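PDB 2RCI: type-2Ba cytolytic delta-endotoxin from Bacillus thuringiensis serovar israelensis, which probably kills the larvae of dipteran insects by making pores in the epithelial cell membrane of their midgut. Local coordinates for residues I85-F98 with I142-I156. Numbering follows the deposited sequence.
Sequences IRSVLGLVINSANF and IQNEDTGRFMAILPI
Leu89 and Leu154 meet by their ends where helix 85-89 passes over strand 150-156. The axes come within 10.6 Å, with their N-to-C directions 132° apart. The chain leaves the helix at Gly90, with positive phi, and runs past the turn 144-147. Ile93 and Asp146 bring their CA atoms to 5.5 Å there.

Over the sheet the packing is apolar. Leu89 crosses Leu154 at about a right angle; its CD2 touches Leu154 CD2 and Ile142 CD1 of neighbouring strand 132-142. Ile85 sends CG2 to Leu154 CD2 and CD1 to Ile156 CD1. Leu91 CD1 rests on Ala152 CB at 3.6 Å. With chi1 at 166°, Phe98 swings its ring off its own N and onto Ile142, CE1 3.6 Å from Ile142 CG1.

This is the Cyt toxin alpha/beta fold, a sheet between two helix layers. Helices 74-89 and 96-110 cover this face, while Ile153 points away and touches helix 21-31.

Polar atoms join the loops around Asn94 and Asp146. Asn94 N donates to Asp146 OD2 at 2.8 Å (167°, nearly straight), on the anti side of the carboxylate but tilted from its plane. Water 2 donates to this oxygen and accepts from Asn144 ND2. Asn144 OD1 accepts from Asp146 N in an Asx turn. Ser95, N-cap of helix 96-110, accepts through OG from Phe98 N (3.0 Å) and hydrogen-bonds Tyr15 OH. Water 1 bridges Val92 O and Asp146 O.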
loop_
_atom_site.group_PDB
_atom_site.type_symbol
_atom_site.label_atom_id
_atom_site.label_comp_id
_atom_site.label_asym_id
_atom_site.label_seq_id
_atom_site.Cartn_x
_atom_site.Cartn_y
_atom_site.Cartn_z
ATOM N N ILE A 85 -4.071 -4.626 7.241
ATOM C CA ILE A 85 -3.669 -3.228 7.426
ATOM C C ILE A 85 -4.006 -2.728 8.835
ATOM O O ILE A 85 -3.178 -2.071 9.479
ATOM C CB ILE A 85 -4.218 -2.316 6.311
ATOM C CG1 ILE A 85 -3.566 -2.714 4.957
ATOM C CG2 ILE A 85 -3.972 -0.819 6.663
ATOM C CD1 ILE A 85 -4.172 -2.056 3.756
ATOM N N ARG A 86 -5.214 -3.035 9.323
ATOM C CA ARG A 86 -5.564 -2.756 10.726
ATOM C C ARG A 86 -4.460 -3.252 11.705
ATOM O O ARG A 86 -4.002 -2.500 12.585
ATOM C CB ARG A 86 -6.925 -3.357 11.089
ATOM C CG ARG A 86 -7.502 -2.834 12.448
ATOM C CD ARG A 86 -8.865 -3.428 12.742
ATOM N NE ARG A 86 -9.766 -3.472 11.588
ATOM C CZ ARG A 86 -10.645 -2.523 11.269
ATOM N NH1 ARG A 86 -10.747 -1.418 12.009
ATOM N NH2 ARG A 86 -11.412 -2.673 10.197
ATOM N N SER A 87 -4.000 -4.485 11.501
ATOM C CA SER A 87 -2.938 -5.059 12.336
ATOM C C SER A 87 -1.606 -4.325 12.175
ATOM O O SER A 87 -0.953 -3.981 13.173
ATOM C CB SER A 87 -2.791 -6.563 12.073
ATOM O OG SER A 87 -1.785 -7.116 12.923
ATOM N N VAL A 88 -1.224 -4.046 10.934
ATOM C CA VAL A 88 0.111 -3.507 10.643
ATOM C C VAL A 88 0.250 -2.057 11.123
ATOM O O VAL A 88 1.346 -1.591 11.414
ATOM C CB VAL A 88 0.479 -3.650 9.148
ATOM C CG1 VAL A 88 1.848 -3.072 8.870
ATOM C CG2 VAL A 88 0.509 -5.136 8.737
ATOM N N LEU A 89 -0.880 -1.351 11.193
ATOM C CA LEU A 89 -0.906 0.040 11.603
ATOM C C LEU A 89 -0.387 0.214 13.022
ATOM O O LEU A 89 0.302 1.199 13.316
ATOM C CB LEU A 89 -2.343 0.581 11.516
ATOM C CG LEU A 89 -2.653 1.437 10.294
ATOM C CD1 LEU A 89 -4.189 1.652 10.227
ATOM C CD2 LEU A 89 -1.900 2.790 10.301
ATOM N N GLY A 90 -0.706 -0.758 13.885
ATOM C CA GLY A 90 -0.319 -0.724 15.310
ATOM C C GLY A 90 -0.784 0.515 16.064
ATOM O O GLY A 90 -0.186 0.892 17.079
ATOM N N LEU A 91 -1.817 1.165 15.529
ATOM C CA LEU A 91 -2.495 2.326 16.086
ATOM C C LEU A 91 -3.949 2.039 15.783
ATOM O O LEU A 91 -4.246 1.466 14.742
ATOM C CB LEU A 91 -2.123 3.612 15.330
ATOM C CG LEU A 91 -0.660 4.027 15.315
ATOM C CD1 LEU A 91 -0.440 5.011 14.176
ATOM C CD2 LEU A 91 -0.331 4.640 16.634
ATOM N N VAL A 92 -4.844 2.455 16.667
ATOM C CA VAL A 92 -6.295 2.353 16.412
ATOM C C VAL A 92 -6.832 3.687 15.885
ATOM O O VAL A 92 -6.853 4.698 16.615
ATOM C CB VAL A 92 -7.046 1.947 17.680
ATOM C CG1 VAL A 92 -8.578 2.066 17.510
ATOM C CG2 VAL A 92 -6.640 0.530 18.099
ATOM N N ILE A 93 -7.239 3.696 14.616
ATOM C CA ILE A 93 -7.839 4.884 14.017
ATOM C C ILE A 93 -9.347 4.626 13.901
ATOM O O ILE A 93 -9.785 3.735 13.160
ATOM C CB ILE A 93 -7.274 5.236 12.610
ATOM C CG1 ILE A 93 -5.726 5.195 12.553
ATOM C CG2 ILE A 93 -7.861 6.596 12.101
ATOM C CD1 ILE A 93 -5.003 6.010 13.615
ATOM N N ASN A 94 -10.115 5.396 14.652
ATOM C CA ASN A 94 -11.569 5.232 14.752
ATOM C C ASN A 94 -12.342 5.777 13.533
ATOM O O ASN A 94 -13.450 5.304 13.247
ATOM C CB ASN A 94 -12.084 5.839 16.085
ATOM C CG ASN A 94 -11.626 5.042 17.313
ATOM O OD1 ASN A 94 -10.873 5.538 18.169
ATOM N ND2 ASN A 94 -12.027 3.793 17.371
ATOM N N SER A 95 -11.745 6.731 12.806
ATOM C CA SER A 95 -12.389 7.437 11.691
ATOM C C SER A 95 -12.858 6.530 10.544
ATOM O O SER A 95 -12.073 5.841 9.910
ATOM C CB SER A 95 -11.491 8.536 11.126
ATOM O OG SER A 95 -12.023 9.040 9.896
ATOM N N ALA A 96 -14.169 6.528 10.331
ATOM C CA ALA A 96 -14.780 5.839 9.184
ATOM C C ALA A 96 -14.234 6.366 7.859
ATOM O O ALA A 96 -14.024 5.608 6.913
ATOM C CB ALA A 96 -16.341 5.993 9.238
ATOM N N ASN A 97 -13.982 7.671 7.786
ATOM C CA ASN A 97 -13.474 8.235 6.568
ATOM C C ASN A 97 -12.024 7.791 6.313
ATOM O O ASN A 97 -11.668 7.553 5.167
ATOM C CB ASN A 97 -13.524 9.767 6.611
ATOM C CG ASN A 97 -14.966 10.300 6.482
ATOM O OD1 ASN A 97 -15.539 10.274 5.404
ATOM N ND2 ASN A 97 -15.519 10.772 7.574
ATOM N N PHE A 98 -11.207 7.734 7.361
ATOM C CA PHE A 98 -9.845 7.205 7.163
ATOM C C PHE A 98 -9.942 5.794 6.578
ATOM O O PHE A 98 -9.299 5.463 5.560
ATOM C CB PHE A 98 -9.031 7.148 8.463
ATOM C CG PHE A 98 -7.802 6.306 8.324
ATOM C CD1 PHE A 98 -6.733 6.764 7.563
ATOM C CD2 PHE A 98 -7.754 5.019 8.890
ATOM C CE1 PHE A 98 -5.574 5.960 7.375
ATOM C CE2 PHE A 98 -6.603 4.217 8.729
ATOM C CZ PHE A 98 -5.535 4.674 7.956
ATOM N N ILE A 142 -0.759 9.738 7.670
ATOM C CA ILE A 142 -1.937 9.719 8.497
ATOM C C ILE A 142 -1.700 10.566 9.731
ATOM O O ILE A 142 -0.727 10.366 10.458
ATOM C CB ILE A 142 -2.273 8.268 8.941
ATOM C CG1 ILE A 142 -2.237 7.328 7.729
ATOM C CG2 ILE A 142 -3.642 8.237 9.684
ATOM C CD1 ILE A 142 -1.987 5.839 8.105
ATOM N N GLN A 143 -2.620 11.499 9.959
ATOM C CA GLN A 143 -2.549 12.368 11.122
ATOM C C GLN A 143 -3.965 12.826 11.441
ATOM O O GLN A 143 -4.636 13.421 10.616
ATOM C CB GLN A 143 -1.581 13.546 10.902
ATOM C CG GLN A 143 -1.540 14.530 12.086
ATOM C CD GLN A 143 -2.610 15.591 11.949
ATOM O OE1 GLN A 143 -2.837 16.089 10.844
ATOM N NE2 GLN A 143 -3.288 15.935 13.050
ATOM N N ASN A 144 -4.407 12.516 12.649
ATOM C CA ASN A 144 -5.709 12.978 13.138
ATOM C C ASN A 144 -5.759 12.795 14.659
ATOM O O ASN A 144 -4.732 12.564 15.285
ATOM C CB ASN A 144 -6.873 12.296 12.375
ATOM C CG ASN A 144 -7.234 10.906 12.905
ATOM O OD1 ASN A 144 -6.475 10.280 13.671
ATOM N ND2 ASN A 144 -8.406 10.409 12.474
ATOM N N GLU A 145 -6.946 12.888 15.251
ATOM C CA GLU A 145 -7.055 12.791 16.714
ATOM C C GLU A 145 -6.460 11.499 17.303
ATOM O O GLU A 145 -5.912 11.511 18.413
ATOM C CB GLU A 145 -8.503 12.983 17.168
ATOM C CG GLU A 145 -9.473 11.925 16.650
ATOM C CD GLU A 145 -10.110 12.220 15.293
ATOM O OE1 GLU A 145 -9.675 13.158 14.555
ATOM O OE2 GLU A 145 -11.077 11.479 14.989
ATOM N N ASP A 146 -6.551 10.402 16.557
ATOM C CA ASP A 146 -6.089 9.099 17.008
ATOM C C ASP A 146 -4.603 8.855 16.763
ATOM O O ASP A 146 -4.083 7.813 17.148
ATOM C CB ASP A 146 -6.927 7.954 16.443
ATOM C CG ASP A 146 -8.317 7.905 17.049
ATOM O OD1 ASP A 146 -8.478 8.302 18.232
ATOM O OD2 ASP A 146 -9.249 7.466 16.354
ATOM N N THR A 147 -3.924 9.827 16.167
ATOM C CA THR A 147 -2.440 9.730 16.096
ATOM C C THR A 147 -1.765 10.654 17.111
ATOM O O THR A 147 -0.528 10.708 17.180
ATOM C CB THR A 147 -1.867 10.030 14.692
ATOM O OG1 THR A 147 -2.067 11.426 14.360
ATOM C CG2 THR A 147 -2.499 9.126 13.637
ATOM N N GLY A 148 -2.585 11.395 17.873
ATOM C CA GLY A 148 -2.067 12.337 18.883
ATOM C C GLY A 148 -0.918 13.226 18.412
ATOM O O GLY A 148 -1.009 13.929 17.383
ATOM N N ARG A 149 0.190 13.141 19.144
ATOM C CA ARG A 149 1.388 13.945 18.916
ATOM C C ARG A 149 2.233 13.482 17.713
ATOM O O ARG A 149 3.378 13.945 17.537
ATOM C CB ARG A 149 2.223 13.925 20.229
ATOM C CG ARG A 149 3.378 14.896 20.328
ATOM N N PHE A 150 1.671 12.580 16.889
ATOM C CA PHE A 150 2.445 11.886 15.854
ATOM C C PHE A 150 1.827 11.923 14.469
ATOM O O PHE A 150 0.607 12.110 14.330
ATOM C CB PHE A 150 2.626 10.403 16.224
ATOM C CG PHE A 150 3.306 10.201 17.528
ATOM C CD1 PHE A 150 4.691 10.135 17.583
ATOM C CD2 PHE A 150 2.565 10.115 18.717
ATOM C CE1 PHE A 150 5.356 9.977 18.809
ATOM C CE2 PHE A 150 3.221 9.937 19.940
ATOM C CZ PHE A 150 4.627 9.869 19.976
ATOM N N MET A 151 2.670 11.747 13.455
ATOM C CA MET A 151 2.166 11.324 12.120
ATOM C C MET A 151 2.580 9.887 11.863
ATOM O O MET A 151 3.703 9.513 12.198
ATOM C CB MET A 151 2.730 12.199 11.023
ATOM C CG MET A 151 2.287 11.808 9.600
ATOM S SD MET A 151 2.826 13.040 8.385
ATOM C CE MET A 151 1.902 14.492 8.885
ATOM N N ALA A 152 1.695 9.100 11.260
ATOM C CA ALA A 152 2.023 7.735 10.879
ATOM C C ALA A 152 2.191 7.680 9.349
ATOM O O ALA A 152 1.412 8.268 8.590
ATOM C CB ALA A 152 0.941 6.764 11.361
ATOM N N ILE A 153 3.220 6.974 8.917
ATOM C CA ILE A 153 3.515 6.768 7.504
ATOM C C ILE A 153 3.492 5.256 7.266
ATOM O O ILE A 153 4.180 4.475 7.960
ATOM C CB ILE A 153 4.917 7.316 7.151
ATOM C CG1 ILE A 153 5.049 8.808 7.513
ATOM C CG2 ILE A 153 5.235 7.100 5.677
ATOM C CD1 ILE A 153 4.060 9.761 6.784
ATOM N N LEU A 154 2.678 4.842 6.302
ATOM C CA LEU A 154 2.475 3.430 5.992
ATOM C C LEU A 154 2.692 3.176 4.484
ATOM O O LEU A 154 1.744 3.313 3.685
ATOM C CB LEU A 154 1.063 3.010 6.448
ATOM C CG LEU A 154 0.531 1.599 6.129
ATOM C CD1 LEU A 154 1.570 0.495 6.300
ATOM C CD2 LEU A 154 -0.704 1.335 7.047
ATOM N N PRO A 155 3.946 2.881 4.082
ATOM C CA PRO A 155 4.225 2.409 2.723
ATOM C C PRO A 155 3.757 0.972 2.610
ATOM O O PRO A 155 4.026 0.168 3.510
ATOM C CB PRO A 155 5.762 2.448 2.639
ATOM C CG PRO A 155 6.185 3.318 3.776
ATOM C CD PRO A 155 5.201 3.042 4.850
ATOM N N ILE A 156 3.043 0.672 1.532
ATOM C CA ILE A 156 2.587 -0.703 1.274
ATOM C C ILE A 156 2.938 -1.085 -0.152
ATOM O O ILE A 156 2.588 -0.351 -1.074
ATOM C CB ILE A 156 1.072 -0.856 1.419
ATOM C CG1 ILE A 156 0.573 -0.397 2.785
ATOM C CG2 ILE A 156 0.652 -2.332 1.116
ATOM C CD1 ILE A 156 -0.926 -0.341 2.900
HETATM O O HOH W 1 -3.997 5.089 17.956
HETATM O O HOH W 2 -10.024 8.757 14.171
#